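Local coordinates for adapter protein MecA 1 (Bacillus subtilis, PDB 3JTP) that acts as an adaptor that recognises unfolded and aggregated proteins, as well as the competence factor ComK, and targets them to the ClpC protease, at residues Phe9-Phe13 / Leu63-Ser69. The protein carries 3 engineered substitutions. Coordinates in Å, arbitrary orientation, origin at the centre of the assembly. Residues are numbered along the deposited sequence.
Engineered in segment 63-69: Asn67 (natural residue Thr).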
ATOM      1  N   PHE A   9      -3.697   7.212   3.440  1.00 52.35           N
ATOM      2  CA  PHE A   9      -3.148   6.316   4.445  1.00 49.20           C
ATOM      3  C   PHE A   9      -1.748   5.875   4.078  1.00 46.90           C
ATOM      4  O   PHE A   9      -1.438   5.657   2.901  1.00 44.91           O
ATOM      5  CB  PHE A   9      -4.020   5.072   4.618  1.00 47.03           C
ATOM      6  CG  PHE A   9      -5.307   5.331   5.322  1.00 53.30           C
ATOM      7  CD1 PHE A   9      -5.405   5.164   6.698  1.00 55.27           C
ATOM      8  CD2 PHE A   9      -6.433   5.749   4.614  1.00 56.55           C
ATOM      9  CE1 PHE A   9      -6.609   5.412   7.360  1.00 59.24           C
ATOM     10  CE2 PHE A   9      -7.637   5.995   5.265  1.00 57.31           C
ATOM     11  CZ  PHE A   9      -7.727   5.828   6.637  1.00 59.10           C
ATOM     12  N   VAL A  10      -0.893   5.754   5.086  1.00 46.12           N
ATOM     13  CA  VAL A  10       0.326   5.005   4.900  1.00 42.68           C
ATOM     14  C   VAL A  10       0.210   3.743   5.719  1.00 42.94           C
ATOM     15  O   VAL A  10       0.009   3.805   6.932  1.00 42.64           O
ATOM     16  CB  VAL A  10       1.542   5.745   5.375  1.00 43.97           C
ATOM     17  CG1 VAL A  10       2.705   4.782   5.431  1.00 41.34           C
ATOM     18  CG2 VAL A  10       1.847   6.914   4.450  1.00 44.79           C
ATOM     19  N   LEU A  11       0.349   2.602   5.050  1.00 40.76           N
ATOM     20  CA  LEU A  11       0.221   1.300   5.697  1.00 38.60           C
ATOM     21  C   LEU A  11       1.577   0.612   5.693  1.00 38.54           C
ATOM     22  O   LEU A  11       2.308   0.669   4.695  1.00 37.73           O
ATOM     23  CB  LEU A  11      -0.805   0.438   4.958  1.00 39.41           C
ATOM     24  CG  LEU A  11      -2.169   1.091   4.707  1.00 42.40           C
ATOM     25  CD1 LEU A  11      -3.037   0.184   3.866  1.00 36.88           C
ATOM     26  CD2 LEU A  11      -2.875   1.457   6.002  1.00 42.57           C
ATOM     27  N   ARG A  12       1.936  -0.032   6.799  1.00 37.07           N
ATOM     28  CA  ARG A  12       3.226  -0.692   6.848  1.00 36.91           C
ATOM     29  C   ARG A  12       3.086  -2.197   6.816  1.00 39.35           C
ATOM     30  O   ARG A  12       2.207  -2.777   7.485  1.00 38.86           O
ATOM     31  CB  ARG A  12       4.027  -0.272   8.068  1.00 40.65           C
ATOM     32  CG  ARG A  12       3.522  -0.836   9.381  1.00 42.39           C
ATOM     33  CD  ARG A  12       4.561  -0.586  10.482  1.00 48.76           C
ATOM     34  NE  ARG A  12       4.090  -1.028  11.793  1.00 51.36           N
ATOM     35  CZ  ARG A  12       3.142  -0.399  12.471  1.00 46.75           C
ATOM     36  NH1 ARG A  12       2.590   0.669  11.925  1.00 45.34           N
ATOM     37  NH2 ARG A  12       2.738  -0.842  13.664  1.00 44.25           N
ATOM     38  N   PHE A  13       3.962  -2.822   6.038  1.00 39.49           N
ATOM     39  CA  PHE A  13       3.973  -4.276   5.897  1.00 41.31           C
ATOM     40  C   PHE A  13       5.243  -4.845   6.493  1.00 37.94           C
ATOM     41  O   PHE A  13       6.329  -4.360   6.213  1.00 38.52           O
ATOM     42  CB  PHE A  13       3.895  -4.674   4.420  1.00 38.82           C
ATOM     43  CG  PHE A  13       2.609  -4.287   3.752  1.00 40.18           C
ATOM     44  CD1 PHE A  13       1.656  -5.247   3.436  1.00 39.63           C
ATOM     45  CD2 PHE A  13       2.348  -2.957   3.430  1.00 40.16           C
ATOM     46  CE1 PHE A  13       0.475  -4.896   2.809  1.00 37.44           C
ATOM     47  CE2 PHE A  13       1.151  -2.595   2.802  1.00 41.97           C
ATOM     48  CZ  PHE A  13       0.216  -3.574   2.495  1.00 39.99           C
ATOM     49  N   LEU A  63      -5.774  -4.054   5.911  1.00 51.03           N
ATOM     50  CA  LEU A  63      -5.282  -4.150   7.284  1.00 47.28           C
ATOM     51  C   LEU A  63      -5.180  -5.568   7.814  1.00 50.10           C
ATOM     52  O   LEU A  63      -4.926  -5.766   9.007  1.00 48.90           O
ATOM     53  CB  LEU A  63      -6.155  -3.343   8.243  1.00 49.07           C
ATOM     54  CG  LEU A  63      -6.133  -1.826   8.116  1.00 49.88           C
ATOM     55  CD1 LEU A  63      -7.006  -1.225   9.205  1.00 46.36           C
ATOM     56  CD2 LEU A  63      -4.707  -1.302   8.200  1.00 47.94           C
ATOM     57  N   GLU A  64      -5.404  -6.564   6.965  1.00 49.65           N
ATOM     58  CA  GLU A  64      -5.090  -7.929   7.381  1.00 49.92           C
ATOM     59  C   GLU A  64      -3.639  -8.233   7.072  1.00 46.56           C
ATOM     60  O   GLU A  64      -3.015  -9.072   7.724  1.00 43.52           O
ATOM     61  CB  GLU A  64      -6.001  -8.936   6.695  1.00 53.91           C
ATOM     62  CG  GLU A  64      -7.420  -8.777   7.130  1.00 53.33           C
ATOM     63  CD  GLU A  64      -8.174 -10.061   7.121  1.00 51.20           C
ATOM     64  OE1 GLU A  64      -9.326 -10.006   7.571  1.00 54.69           O
ATOM     65  OE2 GLU A  64      -7.635 -11.109   6.684  1.00 48.66           O
ATOM     66  N   TYR A  65      -3.114  -7.530   6.068  1.00 46.79           N
ATOM     67  CA  TYR A  65      -1.741  -7.700   5.640  1.00 43.37           C
ATOM     68  C   TYR A  65      -0.828  -6.593   6.138  1.00 42.84           C
ATOM     69  O   TYR A  65       0.391  -6.722   6.079  1.00 41.85           O
ATOM     70  CB  TYR A  65      -1.695  -7.817   4.128  1.00 42.68           C
ATOM     71  CG  TYR A  65      -2.425  -9.050   3.707  1.00 43.63           C
ATOM     72  CD1 TYR A  65      -1.868 -10.309   3.925  1.00 42.12           C
ATOM     73  CD2 TYR A  65      -3.687  -8.974   3.174  1.00 44.31           C
ATOM     74  CE1 TYR A  65      -2.530 -11.453   3.591  1.00 38.60           C
ATOM     75  CE2 TYR A  65      -4.371 -10.126   2.833  1.00 50.87           C
ATOM     76  CZ  TYR A  65      -3.777 -11.360   3.049  1.00 41.55           C
ATOM     77  OH  TYR A  65      -4.438 -12.488   2.709  1.00 43.58           O
ATOM     78  N   ALA A  66      -1.412  -5.522   6.661  1.00 46.35           N
ATOM     79  CA  ALA A  66      -0.619  -4.376   7.115  1.00 42.67           C
ATOM     80  C   ALA A  66      -1.159  -3.678   8.370  1.00 44.94           C
ATOM     81  O   ALA A  66      -2.218  -4.030   8.892  1.00 43.49           O
ATOM     82  CB  ALA A  66      -0.479  -3.377   5.983  1.00 38.90           C
ATOM     83  N   ASN A  67      -0.421  -2.667   8.833  1.00 42.80           N
ATOM     84  CA  ASN A  67      -0.828  -1.857   9.972  1.00 42.00           C
ATOM     85  C   ASN A  67      -0.779  -0.377   9.597  1.00 45.36           C
ATOM     86  O   ASN A  67       0.067   0.031   8.807  1.00 41.94           O
ATOM     87  CB  ASN A  67       0.118  -2.123  11.148  1.00 46.11           C
ATOM     88  CG  ASN A  67      -0.131  -3.485  11.805  1.00 51.36           C
ATOM     89  OD1 ASN A  67      -1.141  -3.683  12.481  1.00 53.77           O
ATOM     90  ND2 ASN A  67       0.790  -4.422  11.604  1.00 50.63           N
ATOM     91  N   GLU A  68      -1.671   0.433  10.155  1.00 47.11           N
ATOM     92  CA  GLU A  68      -1.612   1.866   9.904  1.00 48.66           C
ATOM     93  C   GLU A  68      -0.331   2.444  10.501  1.00 45.80           C
ATOM     94  O   GLU A  68       0.023   2.125  11.630  1.00 44.88           O
ATOM     95  CB  GLU A  68      -2.849   2.561  10.463  1.00 53.47           C
ATOM     96  CG  GLU A  68      -3.978   2.699   9.443  1.00 55.93           C
ATOM     97  CD  GLU A  68      -5.326   2.954  10.090  1.00 64.38           C
ATOM     98  OE1 GLU A  68      -5.786   2.083  10.873  1.00 67.20           O
ATOM     99  OE2 GLU A  68      -5.921   4.019   9.814  1.00 61.03           O
ATOM    100  N   SER A  69       0.388   3.253   9.731  1.00 42.25           N
ATOM    101  CA  SER A  69       1.617   3.849  10.246  1.00 47.25           C
ATOM    102  C   SER A  69       1.504   5.364  10.383  1.00 47.27           C
ATOM    103  O   SER A  69       0.752   6.013   9.649  1.00 46.07           O
ATOM    104  CB  SER A  69       2.813   3.504   9.350  1.00 45.45           C
ATOM    105  OG  SER A  69       4.016   4.086   9.843  1.00 44.25           O
TER
HETATM  106  O   HOH W   1      -1.441   6.273   8.013  1.00 50.84           O
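Backbone hydrogen bonds define an antiparallel pairing of Val10 to Arg12 with Asn67 to Ser69. Arg12 and Asn67 form a hydrogen-bonded pair: Arg12 N donates to Asn67 O (2.7 Å, 171°) and Asn67 N returns a bond to Arg12 O (3.0 Å, 159°). Ser69 N donates to Val10 O at 2.9 Å and 165°. Between these, Leu11 and Glu68 make a non-hydrogen-bonded pair, their CA atoms 4.6 Å apart, and Leu11 CA lies 3.4 Å from Asn67 O in a CA-H...O contact. One water continues the pairing, accepting from Val10 N (3.0 Å) and donating to Ser69 O (2.7 Å).

Side-chain polar contacts lie along the same pairing. The guanidinium of Arg12 folds across the edge strand, placing CZ 3.7 Å from CB of the engineered Asn67 and NH1 3.0 Å from Glu68 O, a weak hydrogen bond at 129°. Glu68 OE2 meets the ring edge of Phe9 at CE1, 2.9 Å away.

Apolar packing centres on Ala66. Ala66 CB sits 3.5 Å from the Phe13 ring centroid and 8° off the normal, a CH-pi contact over the face, and 4.0 Å from Leu11 CB. Leu11 CD2 touches Leu63 CD2, also at 4.0 Å, and Phe13 CE1 lies 3.9 Å from Tyr65 CB, so strand 8-13 also touches the last part of helix 54-65.

In this C-terminal domain, the one that interacts with ClpC, the antiparallel sheet runs 67-68, 8-13, 40-46, 31-37, 81-84; strand 67-68 is outermost, 8-13 bonds on its other edge to 40-46, and Phe13 also packs on helix 16-24 through Val19 and Leu22.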